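Local structure of lactate dehydrogenase, adjacent gene encodes predicted malate dehydrogenase (Cryptosporidium parvum, 4ND2) at residues Lys25-Asp30 with Ser57-Ile62; Ala68-Ser73 with Lys110-Ala115; Asp168-Val173 with Ser187-Gly192; Met181-Ser186 with His215-Trp220; Ala80-Arg85 with Ala98-Ser103. The protein probably catalyses the NAD-dependent interconversion of (S)-lactate and pyruvate, and binds pyruvate next to an analogue of its dinucleotide cofactor. All blocks are in the same frame, centred on the assembly; numbering follows the deposited sequence.

Contact 1: Lys25-Asp30 with Ser57-Ile62; sequences KDNLAD and STSKVI
At the edge of the NAD-binding Rossmann domain, the Schellman motif that ends helix 14-26 at Asn27 meets an ST turn at Ser57, just before strand 61-64. Asn27 has positive phi, a conformation asparagine tolerates better than most residues, and its CB packs 3.5 Å from Ser57 OG. That hydroxyl has two partners: it accepts a hydrogen bond from Ser59 N (3.1 Å) within the turn and is hydrogen-bonded to Gly24 O in the last helical turn. Serine suits the place because one small hydroxyl serves both backbones. Further on, Ser59 OG lies 2.9 Å from Ala29 O, close enough for a hydrogen bond if its proton points that way. A straight hydrogen bond runs from Lys60 N to Asp30 OD1, 2.9 Å at 176°; the N-H comes from above the carboxylate, 53° out of its plane. Arg4 forms a salt bridge to the same OD1, which probably keeps Asp30 ionised. The side chains of Asp30 and Lys60 run side by side, but NZ stays 6.3 Å from OD1. Backbone bonds from Lys60 and Ile62 to Val31 follow, starting the parallel pairing of strands 30-34 and 61-64 typical of the Rossmann beta-alpha-beta unit.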
# COMPACT_ATOMS: atom_id res chain seq x y z
N LYS A 25 -3.04 8.43 6.61
CA LYS A 25 -3.05 6.99 6.33
C LYS A 25 -1.94 6.58 5.36
O LYS A 25 -1.25 5.59 5.59
CB LYS A 25 -4.41 6.56 5.78
CG LYS A 25 -4.51 5.08 5.44
CD LYS A 25 -5.88 4.73 4.89
CE LYS A 25 -6.06 3.22 4.75
NZ LYS A 25 -4.96 2.59 3.97
N ASP A 26 -1.78 7.35 4.29
CA ASP A 26 -0.76 7.05 3.27
C ASP A 26 0.65 7.47 3.68
O ASP A 26 1.62 7.16 2.98
CB ASP A 26 -1.11 7.75 1.95
CG ASP A 26 -2.41 7.27 1.34
OD1 ASP A 26 -2.87 6.15 1.67
OD2 ASP A 26 -2.99 8.01 0.52
N ASN A 27 0.78 8.17 4.80
CA ASN A 27 2.05 8.77 5.22
C ASN A 27 2.66 9.63 4.10
O ASN A 27 3.87 9.63 3.89
CB ASN A 27 3.04 7.69 5.69
CG ASN A 27 4.25 8.27 6.41
OD1 ASN A 27 4.17 9.29 7.09
ND2 ASN A 27 5.38 7.61 6.26
N LEU A 28 1.80 10.36 3.39
CA LEU A 28 2.23 11.25 2.31
C LEU A 28 2.94 12.49 2.87
O LEU A 28 3.90 12.98 2.28
CB LEU A 28 1.02 11.67 1.47
CG LEU A 28 1.25 12.63 0.31
CD1 LEU A 28 2.16 12.01 -0.74
CD2 LEU A 28 -0.08 13.04 -0.30
N ALA A 29 2.44 13.00 3.99
CA ALA A 29 2.99 14.20 4.60
C ALA A 29 2.45 14.37 6.02
O ALA A 29 1.54 13.65 6.45
CB ALA A 29 2.63 15.42 3.77
N ASP A 30 3.03 15.32 6.74
CA ASP A 30 2.41 15.85 7.96
C ASP A 30 1.27 16.76 7.53
O ASP A 30 1.32 17.35 6.44
CB ASP A 30 3.41 16.65 8.79
CG ASP A 30 4.45 15.78 9.47
OD1 ASP A 30 4.28 14.55 9.56
OD2 ASP A 30 5.46 16.36 9.93
N SER A 57 1.42 4.57 10.24
CA SER A 57 1.95 5.84 9.72
C SER A 57 2.56 6.66 10.85
O SER A 57 2.06 6.62 11.97
CB SER A 57 0.83 6.64 9.07
OG SER A 57 1.26 7.94 8.70
N THR A 58 3.62 7.40 10.54
CA THR A 58 4.23 8.33 11.51
C THR A 58 3.91 9.79 11.17
O THR A 58 4.53 10.70 11.73
CB THR A 58 5.76 8.14 11.60
OG1 THR A 58 6.35 8.31 10.31
CG2 THR A 58 6.09 6.75 12.12
N SER A 59 2.95 10.02 10.27
CA SER A 59 2.49 11.37 9.95
C SER A 59 1.99 12.08 11.21
O SER A 59 1.29 11.48 12.02
CB SER A 59 1.36 11.34 8.93
OG SER A 59 1.82 11.01 7.63
N LYS A 60 2.38 13.34 11.37
CA LYS A 60 1.83 14.19 12.42
C LYS A 60 0.65 14.98 11.87
O LYS A 60 0.74 15.55 10.78
CB LYS A 60 2.89 15.16 12.94
CG LYS A 60 4.15 14.47 13.44
CD LYS A 60 4.93 15.34 14.42
CE LYS A 60 6.24 14.67 14.80
NZ LYS A 60 6.03 13.38 15.51
N VAL A 61 -0.44 15.01 12.63
CA VAL A 61 -1.64 15.74 12.25
C VAL A 61 -2.04 16.63 13.42
O VAL A 61 -2.38 16.13 14.50
CB VAL A 61 -2.80 14.78 11.91
CG1 VAL A 61 -4.03 15.55 11.45
CG2 VAL A 61 -2.37 13.77 10.85
N ILE A 62 -1.99 17.95 13.21
CA ILE A 62 -2.35 18.92 14.25
C ILE A 62 -3.47 19.86 13.78
O ILE A 62 -3.63 20.09 12.58
CB ILE A 62 -1.14 19.76 14.71
CG1 ILE A 62 -0.58 20.61 13.57
CG2 ILE A 62 -0.06 18.85 15.27
CD1 ILE A 62 0.49 21.60 14.00

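Contact 2: Ala68-Ser73 with Lys110-Ala115; sequences ADISGS and KYCPNA
In Ile70 a chi1 of 78° puts CG1, and in Cys112 a chi1 of 53° puts SG, between the residue's own backbone N and carbonyl carbon. From CG1 the Ile70 chain runs on extended, and its methyl CD1 lies 3.5 Å from SG, an apolar touch for which a small, polarisable thiol is well suited. Tyr111 instead sets its ring beside Ala68, whose CA stands over the ring centre at 3.6 Å in a CH-pi contact, 11° off the normal; CG of Lys110 covers the opposite face. The small alanine side chain fits beside the ring, its CB packing against CE1 and CZ. In the Rossmann domain this joins the C-terminal end of helix 94-111 to the passage between strands 61-64 and 75-78, where the chain crosses from one half of the parallel sheet to the other. Ile70 also reaches Ala8 and Ile10 on strand 6-10, while Cys112 and Ala115 pack on Val76. The passage turns through a type II beta turn from Ile70 to Ser73, with Gly72 supplying the positive phi of its third position. Ile70 O accepts both from Ser73 N at 3.2 Å and from Ser73 OG at 2.6 Å, the two donors approaching from the same face of the carbonyl plane. Tyr111 O, at the helix end, receives a CA-H...O contact from Ser71 CA (3.4 Å) and a hydrogen bond from a water that also bonds Ser71 OG.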
# COMPACT_ATOMS: atom_id res chain seq x y z
N ALA A 68 0.33 31.14 11.27
CA ALA A 68 1.76 30.90 11.51
C ALA A 68 2.10 29.41 11.44
O ALA A 68 3.21 29.04 11.05
CB ALA A 68 2.19 31.49 12.84
N ASP A 69 1.15 28.56 11.81
CA ASP A 69 1.35 27.10 11.80
C ASP A 69 1.36 26.47 10.41
O ASP A 69 1.73 25.30 10.28
CB ASP A 69 0.30 26.41 12.68
CG ASP A 69 0.51 26.65 14.17
OD1 ASP A 69 1.67 26.89 14.58
OD2 ASP A 69 -0.47 26.58 14.93
N ILE A 70 0.98 27.20 9.36
CA ILE A 70 1.09 26.68 7.99
C ILE A 70 2.41 27.08 7.33
O ILE A 70 2.62 26.80 6.15
CB ILE A 70 -0.12 27.06 7.10
CG1 ILE A 70 -0.05 28.50 6.60
CG2 ILE A 70 -1.43 26.81 7.84
CD1 ILE A 70 -0.97 28.79 5.43
N SER A 71 3.29 27.73 8.09
CA SER A 71 4.62 28.09 7.61
C SER A 71 5.37 26.88 7.07
O SER A 71 5.35 25.81 7.67
CB SER A 71 5.43 28.72 8.75
OG SER A 71 6.71 29.12 8.29
N GLY A 72 6.02 27.06 5.92
CA GLY A 72 6.81 25.99 5.30
C GLY A 72 5.99 24.87 4.67
O GLY A 72 6.53 23.81 4.36
N SER A 73 4.69 25.10 4.47
CA SER A 73 3.83 24.10 3.84
C SER A 73 4.20 23.93 2.37
O SER A 73 4.36 24.91 1.64
CB SER A 73 2.35 24.50 3.95
OG SER A 73 1.89 24.40 5.30
N LYS A 110 1.85 35.40 3.36
CA LYS A 110 2.74 35.72 4.47
C LYS A 110 3.60 34.53 4.92
O LYS A 110 4.79 34.69 5.18
CB LYS A 110 1.94 36.24 5.67
CG LYS A 110 2.81 36.66 6.85
CD LYS A 110 2.00 37.40 7.91
CE LYS A 110 2.89 37.87 9.04
NZ LYS A 110 2.11 38.53 10.12
N TYR A 111 3.00 33.34 5.00
CA TYR A 111 3.64 32.21 5.67
C TYR A 111 4.17 31.09 4.77
O TYR A 111 5.11 30.40 5.15
CB TYR A 111 2.70 31.64 6.73
CG TYR A 111 2.49 32.58 7.90
CD1 TYR A 111 3.53 32.85 8.79
CD2 TYR A 111 1.27 33.21 8.11
CE1 TYR A 111 3.36 33.72 9.85
CE2 TYR A 111 1.08 34.08 9.17
CZ TYR A 111 2.13 34.33 10.04
OH TYR A 111 1.95 35.19 11.10
N CYS A 112 3.56 30.90 3.60
CA CYS A 112 4.06 29.89 2.66
C CYS A 112 3.80 30.28 1.20
O CYS A 112 3.05 29.61 0.49
CB CYS A 112 3.45 28.52 2.98
SG CYS A 112 1.65 28.49 3.09
N PRO A 113 4.45 31.37 0.74
CA PRO A 113 4.24 31.86 -0.62
C PRO A 113 4.76 30.93 -1.73
O PRO A 113 4.38 31.10 -2.89
CB PRO A 113 4.99 33.20 -0.64
CG PRO A 113 6.01 33.08 0.43
CD PRO A 113 5.40 32.22 1.49
N ASN A 114 5.62 29.98 -1.39
CA ASN A 114 6.15 29.01 -2.36
C ASN A 114 5.35 27.70 -2.41
O ASN A 114 5.77 26.74 -3.06
CB ASN A 114 7.62 28.70 -2.05
CG ASN A 114 8.49 29.94 -2.08
OD1 ASN A 114 9.20 30.24 -1.12
ND2 ASN A 114 8.44 30.67 -3.19
N ALA A 115 4.22 27.66 -1.72
CA ALA A 115 3.39 26.45 -1.66
C ALA A 115 2.65 26.23 -2.98
O ALA A 115 2.33 27.17 -3.69
CB ALA A 115 2.40 26.55 -0.52
O HOH W 1 7.36 31.84 6.59

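Contact 3: Asp168-Val173 with Ser187-Gly192; sequences DVSANV and SVSVGG
Val169 and Val190 lie side by side on one face of an antiparallel pair of strands, pointing the same way, with their CG2 methyls 4.2 Å apart. They form a non-hydrogen-bonded pair. In the next, hydrogen-bonded pair, Ser170 and Ser189 turn to the other face, where CB of Ser170 comes 3.5 Å from Ser189 OG. Ala171 CB and Val188 CG2 extend the apolar contact at 3.9 Å, and Phe154 of helix 147-162 packs on the small Ala171. The backbones are joined by Ser170 N to Ser189 O at 2.8 Å, by the return bond from Ser189 N to Ser170 O at 3.0 Å, and by Gly191 N to Asp168 O, also 3.0 Å. Gly191 takes positive phi where the strand turns away. Waters knit the serine face: one bonds Ser170 OG and Ser187 O, while another bonds Ser187 O and Ser189 OG and, weakly, Ser170 OG. Beside them, Asn172 is hydrogen-bonded to Gly191 of a neighbouring subunit, and Asp168 to the amide of Val254 there. The chemistry thus divides: the apolar Val188, Val190 and Ala171 meet helices of the C-terminal domain, whereas small hydroxyls suit a hydrated surface where two subunits meet.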
# COMPACT_ATOMS: atom_id res chain seq x y z
N ASP A 168 -9.28 1.02 -16.01
CA ASP A 168 -8.98 0.71 -17.42
C ASP A 168 -9.84 1.51 -18.41
O ASP A 168 -9.77 1.27 -19.62
CB ASP A 168 -9.13 -0.79 -17.66
CG ASP A 168 -8.14 -1.61 -16.86
OD1 ASP A 168 -6.95 -1.22 -16.82
OD2 ASP A 168 -8.54 -2.64 -16.28
N VAL A 169 -10.64 2.44 -17.90
CA VAL A 169 -11.36 3.39 -18.74
C VAL A 169 -10.59 4.71 -18.75
O VAL A 169 -10.28 5.26 -17.69
CB VAL A 169 -12.79 3.65 -18.22
CG1 VAL A 169 -13.48 4.71 -19.08
CG2 VAL A 169 -13.59 2.36 -18.20
N SER A 170 -10.28 5.20 -19.95
CA SER A 170 -9.71 6.52 -20.13
C SER A 170 -10.83 7.46 -20.55
O SER A 170 -11.52 7.21 -21.53
CB SER A 170 -8.62 6.50 -21.21
OG SER A 170 -8.08 7.79 -21.43
N ALA A 171 -11.03 8.53 -19.78
CA ALA A 171 -12.09 9.50 -20.06
C ALA A 171 -11.82 10.83 -19.36
O ALA A 171 -11.43 10.85 -18.20
CB ALA A 171 -13.44 8.94 -19.64
N ASN A 172 -12.03 11.93 -20.09
CA ASN A 172 -11.76 13.26 -19.57
C ASN A 172 -13.01 14.13 -19.57
O ASN A 172 -13.83 14.06 -20.49
CB ASN A 172 -10.68 13.94 -20.40
CG ASN A 172 -9.29 13.42 -20.08
OD1 ASN A 172 -8.81 13.57 -18.95
ND2 ASN A 172 -8.64 12.80 -21.06
N VAL A 173 -13.15 14.93 -18.51
CA VAL A 173 -14.11 16.02 -18.47
C VAL A 173 -13.30 17.31 -18.46
O VAL A 173 -12.32 17.43 -17.72
CB VAL A 173 -15.00 15.95 -17.21
CG1 VAL A 173 -15.93 17.16 -17.15
CG2 VAL A 173 -15.81 14.66 -17.20
N SER A 187 -12.91 11.01 -27.05
CA SER A 187 -11.62 10.46 -26.64
C SER A 187 -11.74 9.43 -25.51
O SER A 187 -10.75 9.12 -24.85
CB SER A 187 -10.69 11.60 -26.21
OG SER A 187 -11.26 12.33 -25.14
N VAL A 188 -12.94 8.91 -25.28
CA VAL A 188 -13.13 7.83 -24.32
C VAL A 188 -12.60 6.52 -24.92
O VAL A 188 -12.80 6.25 -26.10
CB VAL A 188 -14.62 7.65 -23.96
CG1 VAL A 188 -14.86 6.36 -23.19
CG2 VAL A 188 -15.11 8.84 -23.14
N SER A 189 -11.92 5.73 -24.10
CA SER A 189 -11.54 4.38 -24.49
C SER A 189 -11.59 3.42 -23.30
O SER A 189 -11.38 3.83 -22.16
CB SER A 189 -10.16 4.35 -25.16
OG SER A 189 -9.16 4.91 -24.32
N VAL A 190 -11.91 2.16 -23.59
CA VAL A 190 -11.95 1.10 -22.59
C VAL A 190 -10.95 0.03 -23.02
O VAL A 190 -11.20 -0.72 -23.96
CB VAL A 190 -13.35 0.48 -22.46
CG1 VAL A 190 -13.37 -0.57 -21.35
CG2 VAL A 190 -14.40 1.56 -22.20
N GLY A 191 -9.80 -0.00 -22.34
CA GLY A 191 -8.72 -0.91 -22.70
C GLY A 191 -8.18 -0.69 -24.11
O GLY A 191 -7.67 -1.63 -24.73
N GLY A 192 -8.29 0.54 -24.61
CA GLY A 192 -7.86 0.88 -25.96
C GLY A 192 -8.98 0.93 -27.00
O GLY A 192 -8.77 1.43 -28.10
O HOH W 2 -9.54 10.09 -22.37
O HOH W 3 -8.39 7.52 -24.65
O HOH W 4 -12.50 11.58 -22.86

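Contact 4: Met181-Ser186 with His215-Trp220; sequences MVPATS and HTRIAW. Unlike the reference sequence in segment 181-186: Ala184 (reference Val). With PYR (pyruvic acid), chain D.
The guanidinium of Arg217 approaches Met181 O obliquely, NE lying 3.9 Å from that oxygen, and its NH2 is hydrogen-bonded to Asp179 O. Three residues along the helix, the indole of Trp220, part of the pyruvate pocket, is likewise oblique to the methyl CB of pyruvate and makes a cation-pi contact with substrate-binding Arg90; closer still, Trp220 CB is 3.3 Å from the carboxylate carbon C of pyruvate. Between segments 181-186 and 215-220 the contact is largely apolar. CG of the flexible, unbranched Met181 rests on CG of Arg217 at 3.7 Å, the two side chains sliding past each other in opposite directions: arginine offers methylenes here and sends its charge onward. The Met181 chain bends at chi3 (70°), setting CE near Arg217 O, with SD 4.0 Å from Thr216 O. The compact apolar ring of Pro183 brings CG to the methyl CG2 of Thr216, also 4.0 Å; chi1 of -58° sets Thr216 OG1 beside its backbone N, where it bonds Ile212 O and is satisfied in a buried place. Strand 182-183, at the edge of its sheet, is thus laid against helix 206-227, with Phe154 and Phe157 of helix 147-162 and Val173 of strand 169-174 closing round Thr216.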
# COMPACT_ATOMS: atom_id res chain seq x y z
N MET A 181 -19.92 21.78 -17.97
CA MET A 181 -18.76 20.88 -18.07
C MET A 181 -18.93 19.97 -19.29
O MET A 181 -20.05 19.62 -19.66
CB MET A 181 -18.58 20.05 -16.79
CG MET A 181 -19.61 18.95 -16.56
SD MET A 181 -19.27 17.96 -15.09
CE MET A 181 -19.62 19.15 -13.79
N VAL A 182 -17.80 19.59 -19.89
CA VAL A 182 -17.81 18.83 -21.14
C VAL A 182 -17.14 17.46 -20.97
O VAL A 182 -15.92 17.37 -21.04
CB VAL A 182 -17.11 19.61 -22.27
CG1 VAL A 182 -17.16 18.83 -23.58
CG2 VAL A 182 -17.74 20.98 -22.44
N PRO A 183 -17.94 16.41 -20.71
CA PRO A 183 -17.38 15.06 -20.79
C PRO A 183 -17.12 14.69 -22.25
O PRO A 183 -18.06 14.53 -23.03
CB PRO A 183 -18.49 14.18 -20.18
CG PRO A 183 -19.37 15.12 -19.43
CD PRO A 183 -19.31 16.40 -20.20
N ALA A 184 -15.85 14.60 -22.62
CA ALA A 184 -15.45 14.43 -24.02
C ALA A 184 -15.58 12.98 -24.46
O ALA A 184 -14.64 12.19 -24.36
CB ALA A 184 -14.02 14.92 -24.21
N THR A 185 -16.76 12.62 -24.98
CA THR A 185 -17.03 11.25 -25.39
C THR A 185 -16.11 10.77 -26.52
O THR A 185 -15.84 9.58 -26.63
CB THR A 185 -18.49 11.05 -25.85
OG1 THR A 185 -18.79 11.96 -26.91
CG2 THR A 185 -19.46 11.27 -24.69
N SER A 186 -15.62 11.70 -27.35
CA SER A 186 -14.83 11.34 -28.53
C SER A 186 -13.50 10.66 -28.19
O SER A 186 -13.02 9.82 -28.96
CB SER A 186 -14.57 12.57 -29.41
OG SER A 186 -13.66 13.46 -28.79
N HIS A 215 -25.53 12.18 -16.57
CA HIS A 215 -25.30 11.70 -15.21
C HIS A 215 -24.04 12.34 -14.61
O HIS A 215 -24.04 12.75 -13.44
CB HIS A 215 -25.18 10.18 -15.21
CG HIS A 215 -25.29 9.54 -13.86
ND1 HIS A 215 -25.05 8.21 -13.65
CD2 HIS A 215 -25.61 10.06 -12.65
CE1 HIS A 215 -25.22 7.92 -12.38
NE2 HIS A 215 -25.56 9.03 -11.74
N THR A 216 -22.98 12.42 -15.41
CA THR A 216 -21.74 13.09 -15.02
C THR A 216 -22.00 14.55 -14.65
O THR A 216 -21.51 15.03 -13.63
CB THR A 216 -20.69 13.01 -16.14
OG1 THR A 216 -20.44 11.64 -16.47
CG2 THR A 216 -19.38 13.67 -15.72
N ARG A 217 -22.77 15.24 -15.48
CA ARG A 217 -23.04 16.67 -15.27
C ARG A 217 -23.85 16.95 -14.01
O ARG A 217 -23.60 17.93 -13.32
CB ARG A 217 -23.73 17.28 -16.50
CG ARG A 217 -22.81 17.37 -17.71
CD ARG A 217 -23.56 17.71 -18.99
NE ARG A 217 -23.87 19.13 -19.11
CZ ARG A 217 -24.54 19.68 -20.12
NH1 ARG A 217 -25.00 18.93 -21.11
NH2 ARG A 217 -24.77 20.99 -20.13
N ILE A 218 -24.82 16.08 -13.69
CA ILE A 218 -25.70 16.29 -12.54
C ILE A 218 -25.31 15.48 -11.29
O ILE A 218 -26.02 15.50 -10.29
CB ILE A 218 -27.18 15.99 -12.89
CG1 ILE A 218 -27.40 14.52 -13.30
CG2 ILE A 218 -27.65 16.93 -13.99
CD1 ILE A 218 -27.75 13.58 -12.16
N ALA A 219 -24.17 14.79 -11.36
CA ALA A 219 -23.74 13.89 -10.28
C ALA A 219 -23.69 14.55 -8.90
O ALA A 219 -24.03 13.92 -7.90
CB ALA A 219 -22.38 13.28 -10.61
N TRP A 220 -23.29 15.82 -8.85
CA TRP A 220 -23.18 16.53 -7.57
C TRP A 220 -24.52 16.61 -6.83
O TRP A 220 -24.56 16.47 -5.60
CB TRP A 220 -22.55 17.92 -7.75
CG TRP A 220 -23.48 19.00 -8.22
CD1 TRP A 220 -23.87 19.26 -9.50
CD2 TRP A 220 -24.12 19.99 -7.40
NE1 TRP A 220 -24.71 20.34 -9.53
CE2 TRP A 220 -24.88 20.81 -8.26
CE3 TRP A 220 -24.12 20.26 -6.03
CZ2 TRP A 220 -25.65 21.88 -7.79
CZ3 TRP A 220 -24.88 21.33 -5.56
CH2 TRP A 220 -25.63 22.13 -6.44
C PYR D . -19.42 18.31 -6.70
O PYR D . -19.73 17.30 -6.03
OXT PYR D . -19.12 18.21 -7.91
CA PYR D . -19.43 19.64 -6.08
O3 PYR D . -18.91 20.58 -6.66
CB PYR D . -20.07 19.82 -4.74

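Contact 5: Ala80-Arg85 with Ala98-Ser103; sequences ASIPGR and ARILDS. With A3D (3-acetylpyridine adenine dinucleotide), chain C.
Ser81 OG is the polar centre of this contact: it lies 3.0 Å from O3D of the cofactor analogue, at the ribose next to the acetylpyridine, equally far from Ile82 O, and is hydrogen-bonded to Asn97 ND2. With chi1 near 175°, OG stands anti to its backbone N and reaches that ribose, while the amide N gives a weak bond of 3.5 Å to O4B of the adenosine ribose. One small residue thus touches both sugars. Neighbouring Ala80 sets CB 3.5 Å from N3A of the adenine; a single methyl suits a place where the base comes so near. Segment 80-85 follows strand 75-78 at the C-terminal ends of the parallel Rossmann strands, where the cofactor binds, and in lactate dehydrogenases the chain beyond it forms the loop that closes over the substrate, here bringing Arg90 to pyruvate. Helix 94-111 backs the segment with Ile100, whose branches divide the work. CG2 touches Ala80 CB at 3.6 Å and lies 3.7 Å from N6A of the adenine, whereas CD1 reaches across to Ile82 N at 3.5 Å and Ile82 CG2 at 3.8 Å. Isoleucine is apt, since its two arms serve base and backbone together. The Ile82 amide bonds Asn97 OD1, so that asparagine holds both residues, and Ala80 O accepts from Thr121 OG1.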
# COMPACT_ATOMS: atom_id res chain seq x y z
N ALA A 80 -12.12 25.97 2.68
CA ALA A 80 -12.92 26.90 3.49
C ALA A 80 -14.10 27.44 2.70
O ALA A 80 -13.98 27.79 1.53
CB ALA A 80 -12.05 28.05 3.99
N SER A 81 -15.25 27.52 3.37
CA SER A 81 -16.49 27.91 2.72
C SER A 81 -17.54 28.36 3.73
O SER A 81 -17.53 27.91 4.88
CB SER A 81 -17.05 26.73 1.92
OG SER A 81 -18.32 27.02 1.36
N ILE A 82 -18.43 29.25 3.29
CA ILE A 82 -19.60 29.63 4.08
C ILE A 82 -20.51 28.41 4.23
O ILE A 82 -20.50 27.53 3.38
CB ILE A 82 -20.37 30.81 3.45
CG1 ILE A 82 -20.99 30.43 2.09
CG2 ILE A 82 -19.46 32.02 3.30
CD1 ILE A 82 -21.84 31.52 1.48
N PRO A 83 -21.31 28.36 5.32
CA PRO A 83 -22.09 27.15 5.59
C PRO A 83 -23.26 26.94 4.63
O PRO A 83 -23.73 27.88 4.00
CB PRO A 83 -22.60 27.38 7.02
CG PRO A 83 -22.63 28.86 7.19
CD PRO A 83 -21.50 29.40 6.35
N GLY A 84 -23.71 25.69 4.52
CA GLY A 84 -24.89 25.35 3.73
C GLY A 84 -24.54 24.96 2.30
O GLY A 84 -23.74 25.63 1.64
N ARG A 85 -25.15 23.88 1.82
CA ARG A 85 -24.97 23.43 0.44
C ARG A 85 -25.65 24.38 -0.54
O ARG A 85 -26.60 25.07 -0.17
CB ARG A 85 -25.52 22.01 0.24
CG ARG A 85 -26.99 21.83 0.60
CD ARG A 85 -27.61 20.64 -0.11
NE ARG A 85 -27.81 20.90 -1.54
CZ ARG A 85 -28.51 20.13 -2.37
NH1 ARG A 85 -29.10 19.02 -1.95
NH2 ARG A 85 -28.61 20.47 -3.65
N ALA A 98 -15.55 34.17 -2.04
CA ALA A 98 -14.54 35.11 -2.55
C ALA A 98 -13.91 35.88 -1.39
O ALA A 98 -12.69 36.07 -1.36
CB ALA A 98 -15.17 36.07 -3.54
N ARG A 99 -14.74 36.32 -0.45
CA ARG A 99 -14.27 37.05 0.73
C ARG A 99 -13.41 36.17 1.64
O ARG A 99 -12.40 36.63 2.17
CB ARG A 99 -15.46 37.62 1.50
CG ARG A 99 -16.21 38.73 0.77
CD ARG A 99 -15.33 39.96 0.55
NE ARG A 99 -14.71 40.38 1.81
CZ ARG A 99 -13.53 40.99 1.93
NH1 ARG A 99 -12.78 41.26 0.87
NH2 ARG A 99 -13.08 41.32 3.14
N ILE A 100 -13.80 34.92 1.82
CA ILE A 100 -12.98 33.98 2.59
C ILE A 100 -11.60 33.84 1.96
O ILE A 100 -10.58 33.91 2.65
CB ILE A 100 -13.65 32.59 2.71
CG1 ILE A 100 -14.86 32.67 3.65
CG2 ILE A 100 -12.66 31.55 3.23
CD1 ILE A 100 -15.73 31.44 3.65
N LEU A 101 -11.56 33.65 0.64
CA LEU A 101 -10.30 33.45 -0.07
C LEU A 101 -9.37 34.67 -0.02
O LEU A 101 -8.15 34.51 -0.09
CB LEU A 101 -10.54 33.00 -1.52
CG LEU A 101 -10.59 31.48 -1.73
CD1 LEU A 101 -11.54 30.77 -0.77
CD2 LEU A 101 -10.97 31.17 -3.17
N ASP A 102 -9.94 35.87 0.11
CA ASP A 102 -9.13 37.07 0.34
C ASP A 102 -8.29 36.90 1.60
O ASP A 102 -7.09 37.19 1.60
CB ASP A 102 -10.01 38.32 0.50
CG ASP A 102 -10.75 38.70 -0.76
OD1 ASP A 102 -11.82 39.33 -0.65
OD2 ASP A 102 -10.27 38.37 -1.87
N SER A 103 -8.92 36.44 2.67
CA SER A 103 -8.24 36.21 3.94
C SER A 103 -7.23 35.06 3.84
O SER A 103 -6.10 35.19 4.32
CB SER A 103 -9.27 35.91 5.05
OG SER A 103 -8.63 35.75 6.30
PA A3D C . -18.05 22.29 5.35
O1A A3D C . -18.18 20.90 5.93
O2A A3D C . -19.11 23.31 5.65
O5B A3D C . -16.64 22.89 5.81
C5B A3D C . -16.28 24.25 5.59
C4B A3D C . -15.29 24.64 6.68
O4B A3D C . -14.70 25.90 6.37
C3B A3D C . -15.96 24.78 8.05
O3B A3D C . -15.37 23.90 9.00
C2B A3D C . -15.75 26.24 8.43
O2B A3D C . -15.52 26.45 9.82
C1B A3D C . -14.54 26.61 7.60
N9A A3D C . -14.40 28.07 7.38
C8A A3D C . -15.37 28.98 7.19
N7A A3D C . -14.83 30.21 7.03
C5A A3D C . -13.50 30.09 7.12
C6A A3D C . -12.33 31.00 7.04
N6A A3D C . -12.49 32.32 6.83
N1A A3D C . -11.10 30.44 7.18
C2A A3D C . -10.92 29.13 7.39
N3A A3D C . -11.93 28.25 7.47
C4A A3D C . -13.22 28.67 7.35
O3 A3D C . -17.90 22.24 3.75
PN A3D C . -17.26 21.00 2.91
O1N A3D C . -18.32 19.95 2.75
O2N A3D C . -15.92 20.63 3.48
O5D A3D C . -17.01 21.71 1.49
C5D A3D C . -16.04 22.74 1.40
C4D A3D C . -16.09 23.45 0.05
O4D A3D C . -15.72 22.55 -0.99
C3D A3D C . -17.48 23.98 -0.30
O3D A3D C . -17.37 25.29 -0.86
C2D A3D C . -17.99 23.03 -1.36
O2D A3D C . -18.90 23.62 -2.29
C1D A3D C . -16.68 22.65 -2.05
N1N A3D C . -16.76 21.40 -2.81
C2N A3D C . -16.26 21.40 -4.06
C3N A3D C . -16.29 20.26 -4.84
C7N A3D C . -15.73 20.26 -6.23
O7N A3D C . -15.85 19.25 -6.89
C8N A3D C . -15.03 21.46 -6.77
C4N A3D C . -16.86 19.10 -4.32
C5N A3D C . -17.37 19.12 -3.03
C6N A3D C . -17.31 20.30 -2.29

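How the contacts relate
From the N terminus, contact 1 comes first, enclosing strand 30-34 and helix 40-55 and tying together the outer edge of the Rossmann sheet. Contact 2 opens after it has closed and spans strand 75-78 and most of helix 94-111; contact 5 is nested inside that loop, and both use this helix, contact 2 at its C-terminal end and contact 5 beside the cofactor. Contacts 3 and 4 belong to the C-terminal domain and cross along the chain, their segments alternating. They touch where strands 169-174 and 182-183 are neighbours, Asn172 O lying 3.0 Å from Ala184 N. Contact 4 also meets contact 5 across the domains, through Trp220 and Arg85.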